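Local atomic coordinates of spermidine synthase (Corynebacterium glutamicum ATCC 13032, PDB entry 3GJY), a protein that probably transfers an aminopropyl group from decarboxylated S-adenosylmethionine to putrescine, making spermidine in polyamine biosynthesis. Residues G193-A198 and T247-S252. Residues are numbered along the deposited sequence; the frame is centred on the assembly and turned at random. Where two conformers were deposited one is given.
Sequences GGLYVA and TEFFSS
L195 brings its CD1 methyl against the rim of the F249 ring, close to the ring plane, so the leucine meets an edge and covers neither face. The nearest approach is from L195 CD1 to F249 CE1 at 3.7 Å, with F249 CZ almost as close, and the two side chains cross at about a right angle. With CG of L195 anti to the backbone N (chi1 175°), the branch reaches out from the strand to the phenyl. The carbonyl O of T247 lies over one face of the same ring, offset toward the rim.

Two residues earlier on each segment, the contact turns polar. T247 OG1 donates a hydrogen bond to G193 O at 2.8 Å, arriving in the carbonyl plane on a lone pair, with a C=O to donor angle of 115°. The positive phi of G193 (79°) goes with the corner the chain turns here on its way into strand 194-202.

In this Rossmann-like methyltransferase fold, the bond and the apolar touch join G193 and L195 to the loop that follows the neighbouring antiparallel strand 238-245. S245 OG, on that strand, hydrogen-bonds to both G194 O and T247 N, bridging the same two segments. F81 of helix 69-85 packs on both L195 and T247, while F249 also rests on H222 and A224 of strand 222-227.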
loop_
_atom_site.group_PDB
_atom_site.type_symbol
_atom_site.label_atom_id
_atom_site.label_comp_id
_atom_site.label_asym_id
_atom_site.label_seq_id
_atom_site.Cartn_x
_atom_site.Cartn_y
_atom_site.Cartn_z
ATOM N N GLY A 193 -2.769 -18.289 -2.543
ATOM C CA GLY A 193 -3.357 -17.780 -1.319
ATOM C C GLY A 193 -2.736 -16.512 -0.783
ATOM O O GLY A 193 -3.168 -16.056 0.275
ATOM N N GLY A 194 -1.774 -15.913 -1.509
ATOM C CA GLY A 194 -1.085 -14.711 -1.013
ATOM C C GLY A 194 -1.993 -13.493 -0.979
ATOM O O GLY A 194 -3.148 -13.554 -1.382
ATOM N N LEU A 195 -1.448 -12.376 -0.511
ATOM C CA LEU A 195 -2.234 -11.180 -0.254
ATOM C C LEU A 195 -1.871 -10.037 -1.171
ATOM O O LEU A 195 -0.706 -9.699 -1.293
ATOM C CB LEU A 195 -2.068 -10.745 1.199
ATOM C CG LEU A 195 -2.717 -9.435 1.649
ATOM C CD1 LEU A 195 -4.224 -9.623 1.624
ATOM C CD2 LEU A 195 -2.226 -9.082 3.088
ATOM N N TYR A 196 -2.894 -9.417 -1.762
ATOM C CA TYR A 196 -2.783 -8.120 -2.418
ATOM C C TYR A 196 -3.450 -7.065 -1.526
ATOM O O TYR A 196 -4.597 -7.224 -1.124
ATOM C CB TYR A 196 -3.450 -8.191 -3.814
ATOM C CG TYR A 196 -3.573 -6.842 -4.490
ATOM C CD1 TYR A 196 -2.593 -6.384 -5.371
ATOM C CD2 TYR A 196 -4.669 -6.029 -4.230
ATOM C CE1 TYR A 196 -2.707 -5.157 -5.996
ATOM C CE2 TYR A 196 -4.803 -4.773 -4.846
ATOM C CZ TYR A 196 -3.802 -4.343 -5.742
ATOM O OH TYR A 196 -3.881 -3.124 -6.366
ATOM N N VAL A 197 -2.745 -5.964 -1.282
ATOM C CA VAL A 197 -3.244 -4.850 -0.442
ATOM C C VAL A 197 -2.952 -3.555 -1.177
ATOM O O VAL A 197 -1.801 -3.340 -1.571
ATOM C CB VAL A 197 -2.469 -4.727 0.899
ATOM C CG1 VAL A 197 -2.971 -3.531 1.706
ATOM C CG2 VAL A 197 -2.555 -5.983 1.705
ATOM N N ALA A 198 -3.936 -2.683 -1.321
ATOM C CA ALA A 198 -3.724 -1.407 -1.992
ATOM C C ALA A 198 -4.247 -0.233 -1.205
ATOM O O ALA A 198 -5.360 -0.262 -0.665
ATOM C CB ALA A 198 -4.372 -1.402 -3.400
ATOM N N THR A 247 -7.314 -16.641 -0.288
ATOM C CA THR A 247 -7.577 -17.035 1.100
ATOM C C THR A 247 -8.742 -16.193 1.643
ATOM O O THR A 247 -8.790 -14.982 1.417
ATOM C CB THR A 247 -6.310 -16.796 1.961
ATOM O OG1 THR A 247 -5.217 -17.531 1.413
ATOM C CG2 THR A 247 -6.508 -17.203 3.445
ATOM N N GLU A 248 -9.705 -16.846 2.318
ATOM C CA GLU A 248 -10.797 -16.118 2.958
ATOM C C GLU A 248 -10.314 -15.073 3.956
ATOM O O GLU A 248 -9.384 -15.325 4.703
ATOM C CB GLU A 248 -11.724 -17.100 3.698
ATOM C CG GLU A 248 -12.445 -18.031 2.787
ATOM C CD GLU A 248 -13.440 -18.876 3.516
ATOM O OE1 GLU A 248 -14.442 -18.317 4.010
ATOM O OE2 GLU A 248 -13.215 -20.097 3.576
ATOM N N PHE A 249 -10.939 -13.901 3.929
ATOM C CA PHE A 249 -10.719 -12.875 4.931
ATOM C C PHE A 249 -11.610 -13.127 6.133
ATOM O O PHE A 249 -12.650 -13.812 6.041
ATOM C CB PHE A 249 -10.986 -11.496 4.325
ATOM C CG PHE A 249 -9.924 -11.075 3.328
ATOM C CD1 PHE A 249 -8.632 -10.735 3.765
ATOM C CD2 PHE A 249 -10.171 -11.129 1.980
ATOM C CE1 PHE A 249 -7.641 -10.381 2.853
ATOM C CE2 PHE A 249 -9.183 -10.758 1.066
ATOM C CZ PHE A 249 -7.915 -10.417 1.509
ATOM N N PHE A 250 -11.218 -12.560 7.260
ATOM C CA PHE A 250 -11.973 -12.740 8.504
ATOM C C PHE A 250 -13.391 -12.161 8.349
ATOM O O PHE A 250 -13.627 -11.175 7.630
ATOM C CB PHE A 250 -11.183 -12.136 9.680
ATOM C CG PHE A 250 -9.841 -12.807 9.895
ATOM C CD1 PHE A 250 -9.772 -14.136 10.307
ATOM C CD2 PHE A 250 -8.662 -12.120 9.662
ATOM C CE1 PHE A 250 -8.532 -14.768 10.504
ATOM C CE2 PHE A 250 -7.417 -12.743 9.855
ATOM C CZ PHE A 250 -7.366 -14.058 10.285
ATOM N N SER A 251 -14.353 -12.810 8.985
ATOM C CA SER A 251 -15.707 -12.294 8.994
ATOM C C SER A 251 -15.836 -11.250 10.072
ATOM O O SER A 251 -15.094 -11.284 11.052
ATOM C CB SER A 251 -16.689 -13.413 9.290
ATOM O OG SER A 251 -16.846 -14.244 8.158
ATOM N N SER A 252 -16.788 -10.346 9.883
ATOM C CA SER A 252 -17.051 -9.303 10.840
ATOM C C SER A 252 -17.358 -9.831 12.232
ATOM O O SER A 252 -17.018 -9.185 13.217
ATOM C CB SER A 252 -18.151 -8.372 10.329
ATOM O OG SER A 252 -17.518 -7.348 9.573
#